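Local atomic coordinates of alkylpurine DNA glycosylase AlkC (Pseudomonas fluorescens, PDB entry 5VHV), a protein that removes alkylated purine bases from damaged DNA as a glycosylase of base excision repair, working without flipping the damaged nucleotide out of the helix. Residues A[15-20]-A[82-87]; A[185-190]-A[222-227]; A[308-313]-A[318-323]. One frame throughout, in Å; residues are numbered along the deposited sequence.

How the interactions relate
The three contacts follow one another in series along the chain. Interaction 1 joins helix 11-24 to the turn before helix 87-95, interaction 2 joins helix 187-201 to helix 220-229, and interaction 3 joins strands 305-314 and 319-327. The first two belong to the all-helical part, with centres about 32 Å apart, so they sample distant points of one helical array. Interaction 3 lies in the C-terminal β domain, its centre about 25 Å from that of interaction 2 and about 48 Å from that of interaction 1, on the opposite side of the chain's centre. Interactions 2 and 3 both include residues that touch the bound DNA, consistent with both domains taking part in holding it.

Interaction 1 (A[15-20]-A[82-87]); sequences QHIASE and GFVSLF. With 9B4 ((2R,5R,13R,16R)-9-(hydroxymethyl)-9-{[(2R)-2-hydroxypropoxy]methyl}-5,13-dimethyl-4,7,11,14-tetraoxaheptadecane-2,16-diol), chain L.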
loop_
_atom_site.group_PDB
_atom_site.type_symbol
_atom_site.label_atom_id
_atom_site.label_comp_id
_atom_site.label_asym_id
_atom_site.label_seq_id
_atom_site.Cartn_x
_atom_site.Cartn_y
_atom_site.Cartn_z
ATOM N N GLN A 15 -21.180 -20.338 7.277
ATOM C CA GLN A 15 -21.534 -21.480 8.118
ATOM C C GLN A 15 -20.445 -21.763 9.140
ATOM O O GLN A 15 -20.741 -22.107 10.290
ATOM C CB GLN A 15 -21.808 -22.704 7.244
ATOM C CG GLN A 15 -23.071 -22.545 6.420
ATOM C CD GLN A 15 -23.225 -23.593 5.342
ATOM O OE1 GLN A 15 -22.295 -24.350 5.039
ATOM N NE2 GLN A 15 -24.409 -23.637 4.746
ATOM N N HIS A 16 -19.175 -21.618 8.743
ATOM C CA HIS A 16 -18.071 -21.791 9.686
ATOM C C HIS A 16 -18.134 -20.751 10.799
ATOM O O HIS A 16 -17.979 -21.087 11.984
ATOM C CB HIS A 16 -16.739 -21.725 8.922
ATOM C CG HIS A 16 -15.544 -21.312 9.738
ATOM N ND1 HIS A 16 -14.901 -22.160 10.619
ATOM C CD2 HIS A 16 -14.820 -20.163 9.733
ATOM C CE1 HIS A 16 -13.864 -21.533 11.153
ATOM N NE2 HIS A 16 -13.793 -20.320 10.632
ATOM N N ILE A 17 -18.391 -19.490 10.443
ATOM C CA ILE A 17 -18.511 -18.437 11.446
ATOM C C ILE A 17 -19.641 -18.767 12.416
ATOM O O ILE A 17 -19.500 -18.632 13.639
ATOM C CB ILE A 17 -18.726 -17.067 10.767
ATOM C CG1 ILE A 17 -17.484 -16.650 9.957
ATOM C CG2 ILE A 17 -19.005 -15.972 11.813
ATOM C CD1 ILE A 17 -17.715 -15.482 9.013
ATOM N N ALA A 18 -20.791 -19.175 11.882
ATOM C CA ALA A 18 -21.921 -19.505 12.745
ATOM C C ALA A 18 -21.595 -20.674 13.672
ATOM O O ALA A 18 -21.971 -20.666 14.848
ATOM C CB ALA A 18 -23.156 -19.835 11.902
ATOM N N SER A 19 -20.917 -21.704 13.157
ATOM C CA SER A 19 -20.588 -22.855 13.993
ATOM C C SER A 19 -19.637 -22.468 15.118
ATOM O O SER A 19 -19.791 -22.923 16.262
ATOM C CB SER A 19 -19.976 -23.968 13.140
ATOM O OG SER A 19 -20.879 -24.369 12.126
ATOM N N GLU A 20 -18.643 -21.636 14.819
ATOM C CA GLU A 20 -17.722 -21.219 15.867
ATOM C C GLU A 20 -18.398 -20.261 16.845
ATOM O O GLU A 20 -18.076 -20.271 18.040
ATOM C CB GLU A 20 -16.482 -20.592 15.237
ATOM C CG GLU A 20 -15.673 -21.575 14.370
ATOM C CD GLU A 20 -15.233 -22.823 15.103
ATOM O OE1 GLU A 20 -14.919 -22.749 16.306
ATOM O OE2 GLU A 20 -15.206 -23.894 14.465
ATOM N N GLY A 82 -7.324 -14.802 8.500
ATOM C CA GLY A 82 -7.020 -13.466 8.984
ATOM C C GLY A 82 -7.803 -12.377 8.262
ATOM O O GLY A 82 -8.225 -11.394 8.871
ATOM N N PHE A 83 -8.023 -12.551 6.960
ATOM C CA PHE A 83 -8.836 -11.594 6.216
ATOM C C PHE A 83 -10.285 -11.629 6.687
ATOM O O PHE A 83 -10.904 -10.580 6.894
ATOM C CB PHE A 83 -8.737 -11.901 4.722
ATOM C CG PHE A 83 -9.425 -10.894 3.870
ATOM C CD1 PHE A 83 -8.753 -9.773 3.425
ATOM C CD2 PHE A 83 -10.762 -11.041 3.549
ATOM C CE1 PHE A 83 -9.410 -8.815 2.647
ATOM C CE2 PHE A 83 -11.414 -10.096 2.773
ATOM C CZ PHE A 83 -10.728 -8.984 2.322
ATOM N N VAL A 84 -10.841 -12.824 6.895
ATOM C CA VAL A 84 -12.208 -12.922 7.406
ATOM C C VAL A 84 -12.331 -12.211 8.749
ATOM O O VAL A 84 -13.359 -11.591 9.048
ATOM C CB VAL A 84 -12.640 -14.394 7.501
ATOM C CG1 VAL A 84 -13.902 -14.552 8.365
ATOM C CG2 VAL A 84 -12.895 -14.938 6.108
ATOM N N SER A 85 -11.281 -12.271 9.571
ATOM C CA SER A 85 -11.306 -11.676 10.901
ATOM C C SER A 85 -11.438 -10.157 10.885
ATOM O O SER A 85 -11.654 -9.564 11.950
ATOM C CB SER A 85 -10.046 -12.082 11.666
ATOM O OG SER A 85 -9.990 -13.512 11.750
ATOM N N LEU A 86 -11.331 -9.511 9.725
ATOM C CA LEU A 86 -11.608 -8.074 9.645
ATOM C C LEU A 86 -12.995 -7.697 10.164
ATOM O O LEU A 86 -13.191 -6.538 10.557
ATOM C CB LEU A 86 -11.483 -7.571 8.201
ATOM C CG LEU A 86 -10.096 -7.575 7.575
ATOM C CD1 LEU A 86 -10.167 -7.306 6.067
ATOM C CD2 LEU A 86 -9.203 -6.574 8.250
ATOM N N PHE A 87 -13.966 -8.619 10.186
ATOM C CA PHE A 87 -15.277 -8.206 10.677
ATOM C C PHE A 87 -15.267 -7.937 12.175
ATOM O O PHE A 87 -16.132 -7.205 12.664
ATOM C CB PHE A 87 -16.378 -9.209 10.304
ATOM C CG PHE A 87 -16.397 -10.492 11.115
ATOM C CD1 PHE A 87 -16.946 -10.518 12.390
ATOM C CD2 PHE A 87 -15.932 -11.672 10.566
ATOM C CE1 PHE A 87 -16.976 -11.695 13.128
ATOM C CE2 PHE A 87 -15.965 -12.856 11.279
ATOM C CZ PHE A 87 -16.493 -12.876 12.575
HETATM C C01 9B4 L . -6.772 -6.133 -5.530
HETATM C C02 9B4 L . -5.832 -6.320 -4.339
HETATM C C03 9B4 L . -6.336 -7.470 -3.490
HETATM C C05 9B4 L . -6.077 -8.614 -1.502
HETATM C C06 9B4 L . -5.037 -9.260 -0.593
HETATM C C07 9B4 L . -4.265 -8.195 0.176
HETATM C C09 9B4 L . -4.472 -6.417 1.675
HETATM C C10 9B4 L . -5.105 -6.160 3.045
HETATM C C12 9B4 L . -5.656 -7.235 5.095
HETATM C C13 9B4 L . -5.188 -8.363 6.021
HETATM C C15 9B4 L . -6.207 -8.573 7.140
HETATM C C16 9B4 L . -6.562 -5.789 2.806
HETATM C C17 9B4 L . -4.001 -10.068 -1.389
HETATM C C23 9B4 L . -5.857 -10.107 0.386
HETATM C C25 9B4 L . -5.507 -12.332 0.837
HETATM C C26 9B4 L . -5.192 -13.298 1.969
HETATM C C27 9B4 L . -4.653 -12.577 3.211
HETATM C C34 9B4 L . -4.596 -4.462 -3.521
HETATM C C35 9B4 L . -4.223 -4.103 -2.092
HETATM C C37 9B4 L . -3.214 -2.954 -2.152
HETATM O O04 9B4 L . -5.515 -7.659 -2.360
HETATM O O08 9B4 L . -5.118 -7.476 1.012
HETATM O O11 9B4 L . -5.006 -7.307 3.851
HETATM O O14 9B4 L . -5.065 -9.556 5.299
HETATM O O18 9B4 L . -4.568 -10.982 -2.294
HETATM O O24 9B4 L . -5.087 -11.012 1.108
HETATM O O28 9B4 L . -6.402 -13.928 2.272
HETATM O O33 9B4 L . -5.796 -5.183 -3.530
HETATM O O36 9B4 L . -5.379 -3.730 -1.389
#
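The Phe87 ring has Val84 CG1 in plane at its edge, while Ile17 CD1 approaches it obliquely, 3.9 Å from Phe87 CE2. A second ring, Phe83, carries Leu86 CD1 on one face, 3.8 Å above the plane and offset toward the rim; O14 of the bound polyether 9B4 lies at its edge.

Across the two segments the evidence is for purely apolar packing, since no hydrogen bond links them. Ile17 and Val84 meet tip to tip, with Ile17 CD1 and Val84 CG1 4.0 Å apart. Toward Phe87 the isoleucine slides past in the opposite direction, bringing its other branch, CG2, to 4.1 Å from Phe87 CZ. Val84 CG1 lies anti to its backbone N (chi1 165°), which carries this methyl out to Ile17 and the neighbouring ring edge. All three touching residues are buried, and Phe33 of helix 30-38 and Val53 and Leu57 of helix 46-60 extend the same apolar core.

The turn 82-87 is two-sided. Val84 and Phe87 serve the core, whereas Leu86 CD2 lies 3.8 Å from 9B4 C15, and Gly82 and Phe83 help line that pocket. Here the 3-10 turn 84-86, just ahead of helix 87-95, packs on helix 11-24 within the HEAT-like helical array that is the fold of this glycosylase family.

Interaction 2 (A[185-190]-A[222-227]); sequences SSLYVR and TAWIAR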
loop_
_atom_site.group_PDB
_atom_site.type_symbol
_atom_site.label_atom_id
_atom_site.label_comp_id
_atom_site.label_asym_id
_atom_site.label_seq_id
_atom_site.Cartn_x
_atom_site.Cartn_y
_atom_site.Cartn_z
ATOM N N SER A 185 12.684 -2.746 14.312
ATOM C CA SER A 185 13.258 -4.053 14.022
ATOM C C SER A 185 12.335 -4.922 13.176
ATOM O O SER A 185 12.794 -5.926 12.615
ATOM C CB SER A 185 13.597 -4.781 15.335
ATOM O OG SER A 185 12.426 -4.975 16.111
ATOM N N SER A 186 11.058 -4.563 13.063
ATOM C CA SER A 186 10.063 -5.357 12.349
ATOM C C SER A 186 9.943 -4.887 10.900
ATOM O O SER A 186 9.617 -3.727 10.649
ATOM C CB SER A 186 8.699 -5.234 13.032
ATOM O OG SER A 186 7.629 -5.621 12.161
ATOM N N LEU A 187 10.151 -5.801 9.950
ATOM C CA LEU A 187 9.920 -5.460 8.544
ATOM C C LEU A 187 8.482 -5.018 8.305
ATOM O O LEU A 187 8.221 -4.098 7.521
ATOM C CB LEU A 187 10.249 -6.671 7.665
ATOM C CG LEU A 187 9.993 -6.505 6.170
ATOM C CD1 LEU A 187 10.767 -5.344 5.581
ATOM C CD2 LEU A 187 10.339 -7.819 5.450
ATOM N N TYR A 188 7.533 -5.710 8.932
ATOM C CA TYR A 188 6.119 -5.364 8.833
ATOM C C TYR A 188 5.897 -3.903 9.187
ATOM O O TYR A 188 5.223 -3.158 8.460
ATOM C CB TYR A 188 5.347 -6.284 9.770
ATOM C CG TYR A 188 3.839 -6.241 9.681
ATOM C CD1 TYR A 188 3.182 -6.196 8.453
ATOM C CD2 TYR A 188 3.070 -6.325 10.830
ATOM C CE1 TYR A 188 1.802 -6.196 8.383
ATOM C CE2 TYR A 188 1.701 -6.315 10.771
ATOM C CZ TYR A 188 1.070 -6.263 9.539
ATOM O OH TYR A 188 -0.295 -6.283 9.471
ATOM N N VAL A 189 6.489 -3.468 10.298
ATOM C CA VAL A 189 6.387 -2.065 10.686
ATOM C C VAL A 189 7.095 -1.177 9.667
ATOM O O VAL A 189 6.573 -0.122 9.270
ATOM C CB VAL A 189 6.953 -1.861 12.104
ATOM C CG1 VAL A 189 6.985 -0.344 12.469
ATOM C CG2 VAL A 189 6.117 -2.635 13.112
ATOM N N ARG A 190 8.310 -1.564 9.246
ATOM C CA ARG A 190 9.075 -0.701 8.350
ATOM C C ARG A 190 8.333 -0.467 7.047
ATOM O O ARG A 190 8.342 0.651 6.521
ATOM C CB ARG A 190 10.462 -1.284 8.068
ATOM C CG ARG A 190 11.333 -1.350 9.307
ATOM C CD ARG A 190 12.815 -1.556 9.000
ATOM N NE ARG A 190 13.098 -2.819 8.322
ATOM C CZ ARG A 190 13.262 -3.987 8.930
ATOM N NH1 ARG A 190 13.156 -4.074 10.249
ATOM N NH2 ARG A 190 13.549 -5.077 8.217
ATOM N N THR A 222 16.636 2.168 8.592
ATOM C CA THR A 222 16.217 3.516 8.234
ATOM C C THR A 222 16.487 3.798 6.757
ATOM O O THR A 222 15.655 4.402 6.074
ATOM C CB THR A 222 16.941 4.516 9.148
ATOM O OG1 THR A 222 16.764 4.125 10.520
ATOM C CG2 THR A 222 16.411 5.941 8.942
ATOM N N ALA A 223 17.643 3.355 6.244
ATOM C CA ALA A 223 17.932 3.510 4.817
ATOM C C ALA A 223 16.870 2.825 3.958
ATOM O O ALA A 223 16.438 3.368 2.934
ATOM C CB ALA A 223 19.312 2.946 4.485
ATOM N N TRP A 224 16.447 1.622 4.352
ATOM C CA TRP A 224 15.437 0.909 3.577
ATOM C C TRP A 224 14.117 1.666 3.585
ATOM O O TRP A 224 13.473 1.838 2.532
ATOM C CB TRP A 224 15.243 -0.504 4.135
ATOM C CG TRP A 224 14.298 -1.351 3.319
ATOM C CD1 TRP A 224 14.638 -2.262 2.348
ATOM C CD2 TRP A 224 12.858 -1.375 3.401
ATOM N NE1 TRP A 224 13.501 -2.841 1.824
ATOM C CE2 TRP A 224 12.398 -2.312 2.449
ATOM C CE3 TRP A 224 11.921 -0.700 4.186
ATOM C CZ2 TRP A 224 11.034 -2.594 2.276
ATOM C CZ3 TRP A 224 10.557 -0.963 3.993
ATOM C CH2 TRP A 224 10.134 -1.902 3.049
ATOM N N ILE A 225 13.714 2.159 4.758
ATOM C CA ILE A 225 12.498 2.966 4.835
ATOM C C ILE A 225 12.615 4.174 3.918
ATOM O O ILE A 225 11.674 4.516 3.190
ATOM C CB ILE A 225 12.220 3.394 6.291
ATOM C CG1 ILE A 225 11.835 2.171 7.147
ATOM C CG2 ILE A 225 11.115 4.429 6.341
ATOM C CD1 ILE A 225 11.621 2.489 8.622
ATOM N N ALA A 226 13.773 4.841 3.939
ATOM C CA ALA A 226 13.954 6.028 3.114
ATOM C C ALA A 226 13.773 5.709 1.637
ATOM O O ALA A 226 13.086 6.444 0.916
ATOM C CB ALA A 226 15.329 6.638 3.362
ATOM N N ARG A 227 14.388 4.624 1.161
ATOM C CA ARG A 227 14.294 4.311 -0.261
ATOM C C ARG A 227 12.849 4.046 -0.677
ATOM O O ARG A 227 12.428 4.451 -1.763
ATOM C CB ARG A 227 15.169 3.110 -0.629
ATOM C CG ARG A 227 15.045 2.771 -2.135
ATOM C CD ARG A 227 16.115 1.828 -2.670
ATOM N NE ARG A 227 17.480 2.334 -2.506
ATOM C CZ ARG A 227 18.159 3.047 -3.407
ATOM N NH1 ARG A 227 17.627 3.390 -4.574
ATOM N NH2 ARG A 227 19.394 3.427 -3.130
#
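Apolar packing carries most of this contact. Arg190 and Ile225 cross at about a right angle, Arg190 CB lying 3.8 Å from Ile225 CG1, with CG of the arginine against the terminal CD1 methyl. Leu187 CD1 sits over one face of the Trp224 indole near its rim, 4.3 Å from CZ2. With CG anti to the backbone N (chi1 -175°), the indole extends to helix 187-201.

One polar atom joins in without a hydrogen bond: Arg190 O lies in the plane of the indole at its edge, 3.7 Å from Trp224 CZ3.

The remaining polar interactions stay on one side or lead elsewhere. Bent at chi3, the Arg190 side chain folds back and sets its guanidinium with Leu187 CA 3.6 Å above its centre; NH1 gives a hydrogen bond to Asp184 O. Ser186 N-caps the helix, its OG accepting from Val189 N at 3.1 Å, and the same hydroxyl is bonded to Glu144. In the first turn of the same helix, Tyr188 packs on a DNA phosphate.

Arginine thus contributes its aliphatic stem to the helix pair while its charge goes to the preceding loop, which implies hydrophobic cohesion between the helices and polar fixing of the helix start.

Interaction 3 (A[308-313]-A[318-323]); sequences KLKAFS and AQQHIR. With nucleotides of chain D.
This is a side-chain contact between two edge strands, 305-314 and 319-327, which stand at the two ends of the sheet's strand order and face each other where it folds round on itself. Three observations support that reading: the strand axes approach no closer than 8.3 Å, they run nearly antiparallel at 157°, and no backbone hydrogen bond crosses between them. Each strand pairs with another partner instead, Lys310 and Phe312 with strand 285-294, Gln320 and Ile322 with strand 270-279.

Ile322 is the buried centre. Its CG2 methyl is met by both methyls of Leu309, with CD2 of Leu309 at 3.7 Å from Ile322 CG2, and its CD1 lies obliquely to the Phe312 ring. Leu309 and Lys310 both face Val289 in a classic beta bulge, and both side chains start out toward the second strand. Lys310 CE lies over one face of Phe312, 3.8 Å above the ring plane.

Gln320 meets the Phe312 ring obliquely, its CG 3.8 Å from Phe312 CE2, and a bend at chi2 (66°) turns the amide back so that NE2 donates to His321 O at 3.0 Å. Cutting Gln320 back to an alanine is likely to thin the cover at Phe312 CE2 and CZ, where of this side chain CB alone would remain, and to leave His321 O without its amide donor.

Toward the DNA, Lys308 N donates an almost straight bond (171°) to OP1 of DG3 of chain D, 2.9 Å away, while NZ of that lysine is salt-bridged to Asp290. The closure therefore rests on apolar contact edged by polar chains, as in an immunoglobulin-like sandwich, and leaves the backbone N-H of Lys308, inside strand 305-314, to bind the DNA phosphate.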
loop_
_atom_site.group_PDB
_atom_site.type_symbol
_atom_site.label_atom_id
_atom_site.label_comp_id
_atom_site.label_asym_id
_atom_site.label_seq_id
_atom_site.Cartn_x
_atom_site.Cartn_y
_atom_site.Cartn_z
ATOM N N LYS A 308 10.341 1.071 -13.143
ATOM C CA LYS A 308 11.674 0.869 -12.609
ATOM C C LYS A 308 12.474 -0.061 -13.507
ATOM O O LYS A 308 11.951 -1.056 -14.016
ATOM C CB LYS A 308 11.602 0.266 -11.212
ATOM C CG LYS A 308 10.755 1.066 -10.236
ATOM C CD LYS A 308 11.327 2.486 -10.031
ATOM C CE LYS A 308 12.690 2.443 -9.351
ATOM N NZ LYS A 308 13.314 3.815 -9.172
ATOM N N LEU A 309 13.759 0.238 -13.667
ATOM C CA LEU A 309 14.621 -0.642 -14.450
ATOM C C LEU A 309 15.747 -1.224 -13.609
ATOM O O LEU A 309 15.719 -2.424 -13.322
ATOM C CB LEU A 309 15.147 0.104 -15.673
ATOM C CG LEU A 309 14.836 -0.538 -17.008
ATOM C CD1 LEU A 309 15.398 0.384 -18.118
ATOM C CD2 LEU A 309 15.435 -1.906 -17.076
ATOM N N LYS A 310 16.732 -0.427 -13.202
ATOM C CA LYS A 310 17.903 -0.948 -12.509
ATOM C C LYS A 310 18.519 0.158 -11.664
ATOM O O LYS A 310 18.625 1.299 -12.113
ATOM C CB LYS A 310 18.924 -1.469 -13.537
ATOM C CG LYS A 310 19.980 -2.419 -13.007
ATOM C CD LYS A 310 20.973 -2.780 -14.116
ATOM C CE LYS A 310 22.086 -3.694 -13.626
ATOM N NZ LYS A 310 21.610 -5.075 -13.358
ATOM N N ALA A 311 18.941 -0.182 -10.452
ATOM C CA ALA A 311 19.750 0.711 -9.628
ATOM C C ALA A 311 21.063 -0.006 -9.353
ATOM O O ALA A 311 21.059 -1.115 -8.813
ATOM C CB ALA A 311 19.033 1.072 -8.329
ATOM N N PHE A 312 22.177 0.602 -9.725
ATOM C CA PHE A 312 23.449 -0.106 -9.611
ATOM C C PHE A 312 24.595 0.890 -9.678
ATOM O O PHE A 312 24.406 2.072 -9.967
ATOM C CB PHE A 312 23.595 -1.162 -10.716
ATOM C CG PHE A 312 23.799 -0.579 -12.080
ATOM C CD1 PHE A 312 22.772 0.104 -12.711
ATOM C CD2 PHE A 312 25.016 -0.702 -12.733
ATOM C CE1 PHE A 312 22.960 0.657 -13.959
ATOM C CE2 PHE A 312 25.201 -0.157 -13.986
ATOM C CZ PHE A 312 24.172 0.525 -14.594
ATOM N N SER A 313 25.796 0.372 -9.423
ATOM C CA SER A 313 27.038 1.117 -9.547
ATOM C C SER A 313 27.732 0.725 -10.843
ATOM O O SER A 313 27.920 -0.467 -11.114
ATOM C CB SER A 313 27.957 0.845 -8.359
ATOM O OG SER A 313 29.253 1.345 -8.608
ATOM N N ALA A 318 33.480 1.621 -17.412
ATOM C CA ALA A 318 32.785 0.375 -17.709
ATOM C C ALA A 318 31.549 0.638 -18.565
ATOM O O ALA A 318 31.052 1.765 -18.653
ATOM C CB ALA A 318 32.371 -0.335 -16.419
ATOM N N GLN A 319 31.043 -0.419 -19.202
ATOM C CA GLN A 319 29.754 -0.324 -19.872
ATOM C C GLN A 319 28.824 -1.404 -19.341
ATOM O O GLN A 319 29.254 -2.415 -18.777
ATOM C CB GLN A 319 29.880 -0.410 -21.401
ATOM C CG GLN A 319 30.229 -1.762 -21.944
ATOM C CD GLN A 319 30.171 -1.805 -23.466
ATOM O OE1 GLN A 319 30.676 -0.907 -24.151
ATOM N NE2 GLN A 319 29.538 -2.849 -24.003
ATOM N N GLN A 320 27.527 -1.159 -19.494
ATOM C CA GLN A 320 26.511 -2.048 -18.951
ATOM C C GLN A 320 25.345 -2.109 -19.923
ATOM O O GLN A 320 24.739 -1.076 -20.224
ATOM C CB GLN A 320 26.028 -1.559 -17.583
ATOM C CG GLN A 320 24.932 -2.408 -16.986
ATOM C CD GLN A 320 25.416 -3.795 -16.658
ATOM O OE1 GLN A 320 26.494 -3.963 -16.091
ATOM N NE2 GLN A 320 24.644 -4.803 -17.045
ATOM N N HIS A 321 25.039 -3.310 -20.409
ATOM C CA HIS A 321 23.844 -3.530 -21.210
ATOM C C HIS A 321 22.627 -3.544 -20.307
ATOM O O HIS A 321 22.658 -4.099 -19.203
ATOM C CB HIS A 321 23.929 -4.866 -21.963
ATOM C CG HIS A 321 25.065 -4.968 -22.926
ATOM N ND1 HIS A 321 25.110 -4.248 -24.099
ATOM C CD2 HIS A 321 26.184 -5.731 -22.913
ATOM C CE1 HIS A 321 26.211 -4.551 -24.761
ATOM N NE2 HIS A 321 26.880 -5.448 -24.062
ATOM N N ILE A 322 21.544 -2.946 -20.785
ATOM C CA ILE A 322 20.278 -2.923 -20.070
ATOM C C ILE A 322 19.193 -3.342 -21.043
ATOM O O ILE A 322 19.199 -2.939 -22.211
ATOM C CB ILE A 322 19.997 -1.533 -19.451
ATOM C CG1 ILE A 322 21.015 -1.289 -18.315
ATOM C CG2 ILE A 322 18.568 -1.442 -18.932
ATOM C CD1 ILE A 322 20.998 0.082 -17.723
ATOM N N ARG A 323 18.269 -4.172 -20.571
ATOM C CA ARG A 323 17.252 -4.728 -21.451
ATOM C C ARG A 323 16.021 -5.028 -20.619
ATOM O O ARG A 323 16.145 -5.636 -19.552
ATOM C CB ARG A 323 17.755 -6.001 -22.138
ATOM C CG ARG A 323 16.716 -6.653 -23.036
ATOM C CD ARG A 323 17.304 -7.861 -23.758
ATOM N NE ARG A 323 16.342 -8.478 -24.665
ATOM C CZ ARG A 323 16.276 -8.223 -25.967
ATOM N NH1 ARG A 323 17.121 -7.361 -26.519
ATOM N NH2 ARG A 323 15.368 -8.831 -26.715
ATOM P P DG D 3 7.460 -1.080 -11.111
ATOM O OP1 DG D 3 8.019 -0.344 -12.258
ATOM O OP2 DG D 3 6.900 -0.382 -9.925
ATOM O "O5'" DG D 3 6.287 -2.008 -11.596
ATOM C "C5'" DG D 3 6.380 -2.746 -12.827
ATOM C "C4'" DG D 3 5.087 -3.480 -13.101
ATOM O "O4'" DG D 3 4.941 -4.621 -12.200
ATOM C "C3'" DG D 3 3.802 -2.658 -12.926
ATOM O "O3'" DG D 3 2.935 -2.989 -14.006
ATOM C "C2'" DG D 3 3.287 -3.067 -11.529
ATOM C "C1'" DG D 3 3.755 -4.521 -11.412
ATOM N N9 DG D 3 4.131 -4.979 -10.069
ATOM C C8 DG D 3 4.871 -4.304 -9.129
ATOM N N7 DG D 3 5.098 -5.006 -8.041
ATOM C C5 DG D 3 4.511 -6.229 -8.300
ATOM C C6 DG D 3 4.435 -7.386 -7.493
ATOM O O6 DG D 3 4.923 -7.569 -6.365
ATOM N N1 DG D 3 3.743 -8.411 -8.127
ATOM C C2 DG D 3 3.186 -8.327 -9.368
ATOM N N2 DG D 3 2.535 -9.415 -9.801
ATOM N N3 DG D 3 3.241 -7.235 -10.140
ATOM C C4 DG D 3 3.920 -6.236 -9.544
ATOM P P DA D 2 11.516 -2.392 -5.651
ATOM O OP1 DA D 2 12.484 -1.305 -5.744
ATOM O OP2 DA D 2 10.566 -2.485 -4.503
ATOM O "O5'" DA D 2 10.681 -2.354 -7.013
ATOM C "C5'" DA D 2 11.357 -2.540 -8.254
ATOM C "C4'" DA D 2 10.390 -2.940 -9.357
ATOM O "O4'" DA D 2 10.047 -4.348 -9.246
ATOM C "C3'" DA D 2 9.062 -2.218 -9.347
ATOM O "O3'" DA D 2 8.591 -2.132 -10.676
ATOM C "C2'" DA D 2 8.205 -3.121 -8.459
ATOM C "C1'" DA D 2 8.676 -4.500 -8.892
ATOM N N9 DA D 2 8.604 -5.545 -7.867
ATOM C C8 DA D 2 9.054 -5.459 -6.586
ATOM N N7 DA D 2 8.922 -6.572 -5.900
ATOM C C5 DA D 2 8.350 -7.452 -6.798
ATOM C C6 DA D 2 7.959 -8.793 -6.682
ATOM N N6 DA D 2 8.098 -9.500 -5.547
ATOM N N1 DA D 2 7.429 -9.392 -7.775
ATOM C C2 DA D 2 7.298 -8.680 -8.899
ATOM N N3 DA D 2 7.631 -7.408 -9.131
ATOM C C4 DA D 2 8.157 -6.841 -8.026
#